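Local coordinates for protein polyketide synthase/nonribosomal peptide synthetase hybrid RzxB (PDB 5IL6) that probably catalyses the dehydration of beta-hydroxyacyl intermediates during rhizoxin assembly, as the dehydratase domain of a trans-acyltransferase polyketide synthase, at residues A[157-168]-A[208-216]. Residues are numbered along the deposited sequence; the frame is centred on the assembly and turned at random. Where two conformers were deposited one is given.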
loop_
_atom_site.group_PDB
_atom_site.type_symbol
_atom_site.label_atom_id
_atom_site.label_comp_id
_atom_site.label_asym_id
_atom_site.label_seq_id
_atom_site.Cartn_x
_atom_site.Cartn_y
_atom_site.Cartn_z
ATOM N N CYS A 157 -3.942 -18.664 -4.172
ATOM C CA CYS A 157 -4.078 -17.220 -4.329
ATOM C C CYS A 157 -2.969 -16.661 -5.212
ATOM O O CYS A 157 -3.230 -15.865 -6.123
ATOM C CB CYS A 157 -4.079 -16.538 -2.961
ATOM S SG CYS A 157 -5.534 -16.918 -1.947
ATOM N N TYR A 158 -1.719 -17.060 -4.960
ATOM C CA TYR A 158 -0.623 -16.568 -5.786
ATOM C C TYR A 158 -0.719 -17.092 -7.212
ATOM O O TYR A 158 -0.323 -16.396 -8.154
ATOM C CB TYR A 158 0.723 -16.937 -5.161
ATOM C CG TYR A 158 1.059 -16.081 -3.959
ATOM C CD1 TYR A 158 1.174 -14.702 -4.084
ATOM C CD2 TYR A 158 1.262 -16.648 -2.703
ATOM C CE1 TYR A 158 1.473 -13.905 -2.997
ATOM C CE2 TYR A 158 1.567 -15.857 -1.603
ATOM C CZ TYR A 158 1.670 -14.484 -1.760
ATOM O OH TYR A 158 1.969 -13.676 -0.685
ATOM N N GLN A 159 -1.243 -18.305 -7.398
ATOM C CA GLN A 159 -1.449 -18.815 -8.751
ATOM C C GLN A 159 -2.500 -17.996 -9.486
ATOM O O GLN A 159 -2.406 -17.797 -10.703
ATOM C CB GLN A 159 -1.853 -20.292 -8.711
ATOM C CG GLN A 159 -3.087 -20.633 -9.549
ATOM C CD GLN A 159 -3.304 -22.125 -9.706
ATOM O OE1 GLN A 159 -3.339 -22.644 -10.823
ATOM N NE2 GLN A 159 -3.451 -22.826 -8.590
ATOM N N ARG A 160 -3.513 -17.511 -8.765
ATOM C CA ARG A 160 -4.515 -16.661 -9.401
ATOM C C ARG A 160 -3.926 -15.304 -9.767
ATOM O O ARG A 160 -4.173 -14.793 -10.866
ATOM C CB ARG A 160 -5.731 -16.496 -8.487
ATOM C CG ARG A 160 -6.942 -15.857 -9.169
ATOM C CD ARG A 160 -7.420 -16.672 -10.367
ATOM N NE ARG A 160 -7.658 -18.071 -10.017
ATOM C CZ ARG A 160 -8.833 -18.573 -9.645
ATOM N NH1 ARG A 160 -9.910 -17.801 -9.575
ATOM N NH2 ARG A 160 -8.933 -19.861 -9.346
ATOM N N PHE A 161 -3.157 -14.698 -8.856
ATOM C CA PHE A 161 -2.444 -13.469 -9.194
ATOM C C PHE A 161 -1.555 -13.680 -10.410
ATOM O O PHE A 161 -1.510 -12.840 -11.317
ATOM C CB PHE A 161 -1.603 -12.992 -8.007
ATOM C CG PHE A 161 -2.389 -12.276 -6.946
ATOM C CD1 PHE A 161 -3.085 -11.115 -7.243
ATOM C CD2 PHE A 161 -2.415 -12.750 -5.646
ATOM C CE1 PHE A 161 -3.804 -10.451 -6.267
ATOM C CE2 PHE A 161 -3.131 -12.091 -4.666
ATOM C CZ PHE A 161 -3.825 -10.939 -4.977
ATOM N N ALA A 162 -0.824 -14.795 -10.438
ATOM C CA ALA A 162 0.070 -15.065 -11.556
ATOM C C ALA A 162 -0.713 -15.235 -12.850
ATOM O O ALA A 162 -0.257 -14.813 -13.920
ATOM C CB ALA A 162 0.911 -16.309 -11.265
ATOM N N ALA A 163 -1.895 -15.855 -12.775
ATOM C CA ALA A 163 -2.715 -16.028 -13.968
ATOM C C ALA A 163 -3.200 -14.697 -14.530
ATOM O O ALA A 163 -3.435 -14.592 -15.739
ATOM C CB ALA A 163 -3.908 -16.933 -13.656
ATOM N N MET A 164 -3.359 -13.676 -13.688
ATOM C CA MET A 164 -3.764 -12.364 -14.177
ATOM C C MET A 164 -2.576 -11.496 -14.581
ATOM O O MET A 164 -2.784 -10.413 -15.139
ATOM C CB MET A 164 -4.632 -11.635 -13.141
ATOM C CG MET A 164 -3.949 -11.211 -11.856
ATOM S SD MET A 164 -5.043 -10.251 -10.776
ATOM C CE MET A 164 -6.525 -11.257 -10.754
ATOM N N GLY A 165 -1.351 -11.938 -14.306
ATOM C CA GLY A 165 -0.161 -11.230 -14.731
ATOM C C GLY A 165 0.711 -10.655 -13.632
ATOM O O GLY A 165 1.628 -9.885 -13.942
ATOM N N ILE A 166 0.469 -10.998 -12.370
ATOM C CA ILE A 166 1.206 -10.429 -11.245
ATOM C C ILE A 166 2.039 -11.535 -10.614
ATOM O O ILE A 166 1.496 -12.550 -10.159
ATOM C CB ILE A 166 0.265 -9.795 -10.209
ATOM C CG1 ILE A 166 -0.606 -8.716 -10.864
ATOM C CG2 ILE A 166 1.072 -9.199 -9.056
ATOM C CD1 ILE A 166 -1.713 -8.198 -9.968
ATOM N N GLU A 167 3.356 -11.337 -10.582
ATOM C CA GLU A 167 4.291 -12.294 -10.007
ATOM C C GLU A 167 5.112 -11.606 -8.928
ATOM O O GLU A 167 5.618 -10.499 -9.140
ATOM C CB GLU A 167 5.203 -12.880 -11.089
ATOM C CG GLU A 167 4.438 -13.552 -12.217
ATOM C CD GLU A 167 4.921 -14.960 -12.494
ATOM O OE1 GLU A 167 5.405 -15.212 -13.616
ATOM O OE2 GLU A 167 4.821 -15.811 -11.585
ATOM N N TYR A 168 5.248 -12.261 -7.780
ATOM C CA TYR A 168 5.926 -11.688 -6.626
ATOM C C TYR A 168 7.214 -12.444 -6.333
ATOM O O TYR A 168 7.250 -13.677 -6.395
ATOM C CB TYR A 168 5.035 -11.733 -5.382
ATOM C CG TYR A 168 3.727 -10.992 -5.511
ATOM C CD1 TYR A 168 3.666 -9.613 -5.366
ATOM C CD2 TYR A 168 2.548 -11.679 -5.755
ATOM C CE1 TYR A 168 2.465 -8.940 -5.476
ATOM C CE2 TYR A 168 1.346 -11.017 -5.866
ATOM C CZ TYR A 168 1.308 -9.649 -5.725
ATOM O OH TYR A 168 0.108 -8.987 -5.834
ATOM N N ASP A 208 1.631 -4.287 1.153
ATOM C CA ASP A 208 1.278 -4.971 -0.086
ATOM C C ASP A 208 0.693 -6.349 0.199
ATOM O O ASP A 208 -0.321 -6.734 -0.395
ATOM C CB ASP A 208 2.509 -5.071 -0.991
ATOM C CG ASP A 208 2.207 -5.732 -2.324
ATOM O OD1 ASP A 208 1.375 -5.193 -3.082
ATOM O OD2 ASP A 208 2.824 -6.777 -2.625
ATOM N N ALA A 209 1.301 -7.094 1.127
ATOM C CA ALA A 209 0.782 -8.412 1.479
ATOM C C ALA A 209 -0.619 -8.314 2.067
ATOM O O ALA A 209 -1.471 -9.174 1.809
ATOM C CB ALA A 209 1.724 -9.100 2.466
ATOM N N ALA A 210 -0.875 -7.280 2.871
ATOM C CA ALA A 210 -2.228 -7.059 3.369
ATOM C C ALA A 210 -3.215 -6.935 2.216
ATOM O O ALA A 210 -4.311 -7.508 2.260
ATOM C CB ALA A 210 -2.268 -5.810 4.252
ATOM N N MET A 211 -2.835 -6.204 1.166
ATOM C CA MET A 211 -3.705 -6.056 0.005
ATOM C C MET A 211 -3.830 -7.365 -0.764
ATOM O O MET A 211 -4.905 -7.682 -1.287
ATOM C CB MET A 211 -3.172 -4.954 -0.909
ATOM C CG MET A 211 -3.195 -3.572 -0.287
ATOM S SD MET A 211 -2.720 -2.296 -1.467
ATOM C CE MET A 211 -2.356 -0.938 -0.363
ATOM N N GLN A 212 -2.739 -8.129 -0.861
ATOM C CA GLN A 212 -2.808 -9.429 -1.520
ATOM C C GLN A 212 -3.881 -10.309 -0.897
ATOM O O GLN A 212 -4.477 -11.147 -1.584
ATOM C CB GLN A 212 -1.455 -10.137 -1.442
ATOM C CG GLN A 212 -0.320 -9.438 -2.168
ATOM C CD GLN A 212 1.018 -10.084 -1.870
ATOM O OE1 GLN A 212 1.076 -11.156 -1.272
ATOM N NE2 GLN A 212 2.102 -9.424 -2.265
ATOM N N GLY A 213 -4.140 -10.136 0.400
ATOM C CA GLY A 213 -5.064 -11.002 1.109
ATOM C C GLY A 213 -6.483 -10.964 0.585
ATOM O O GLY A 213 -7.244 -11.907 0.824
ATOM N N VAL A 214 -6.860 -9.903 -0.135
ATOM C CA VAL A 214 -8.226 -9.814 -0.640
ATOM C C VAL A 214 -8.538 -10.981 -1.566
ATOM O O VAL A 214 -9.707 -11.346 -1.732
ATOM C CB VAL A 214 -8.463 -8.468 -1.364
ATOM C CG1 VAL A 214 -8.084 -7.288 -0.465
ATOM C CG2 VAL A 214 -7.705 -8.413 -2.690
ATOM N N MET A 215 -7.511 -11.586 -2.168
ATOM C CA MET A 215 -7.736 -12.703 -3.076
ATOM C C MET A 215 -8.433 -13.862 -2.377
ATOM O O MET A 215 -9.106 -14.665 -3.032
ATOM C CB MET A 215 -6.406 -13.162 -3.674
ATOM C CG MET A 215 -6.538 -14.285 -4.692
ATOM S SD MET A 215 -7.588 -13.801 -6.077
ATOM C CE MET A 215 -6.495 -12.687 -6.954
ATOM N N ALA A 216 -8.283 -13.973 -1.053
ATOM C CA ALA A 216 -9.000 -15.005 -0.315
ATOM C C ALA A 216 -10.495 -14.932 -0.593
ATOM O O ALA A 216 -11.182 -15.960 -0.638
ATOM C CB ALA A 216 -8.735 -14.863 1.185
HETATM O O HOH W 1 0.036 -6.331 -4.916
#
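Tyr-158 and Tyr-168 reach Gln-212 from helix 154-164 and strand 166-168, fastening this helix-strand unit to helix 204-212 and the residues that follow it in the double hotdog fold of a polyketide synthase dehydratase. Asp-208 and Gln-212, one helical turn apart, match the Asp-x-x-x-Gln signature of that family. The Tyr-158 hydroxyl donates to Gln-212 OE1 at 2.7 Å, in the carbonyl plane and at a C=O...donor angle of 157°, while accepting from Leu-175 N. The other amide arm, Gln-212 NE2, binds Asp-208 OD2 at 2.8 Å, meeting the carboxylate from above its plane, and also donates to His-172 O. The same NE2 lies 3.3 Å above the Tyr-168 ring plane, offset toward the rim. Glutamine suits this buried place because one side chain both accepts and donates, and its extended chain beyond CG (chi2 171°) carries the amide between the tyrosines and the aspartate. A leucine here would probably leave the Tyr-158 hydroxyl without this acceptor and Asp-208 OD2 and His-172 O without this donor, so that the carboxylate is less firmly held. Water 1 joins Tyr-168 OH to Asp-208 OD1, a solvent-mediated bridge across the contact.

The apolar half centres on Phe-161, whose flat ring can be packed on both faces: Met-215 CE makes a CH-pi contact over one, 3.7 Å from the centroid, with SD farther above it in a Met-aromatic arrangement, and Tyr-168 OH lies over the other. Gln-212 O approaches the ring edge. Bends at chi2 and chi3 bring the Met-215 methyl over the ring and toward the Met-164 methyl; an unbranched, flexible methionine suits this. Compact Cys-157 fits beside Met-215 CG. Arg-160 sends its guanidinium away to Leu-219 O, while its aliphatic CG rests 3.8 Å from Met-215 SD.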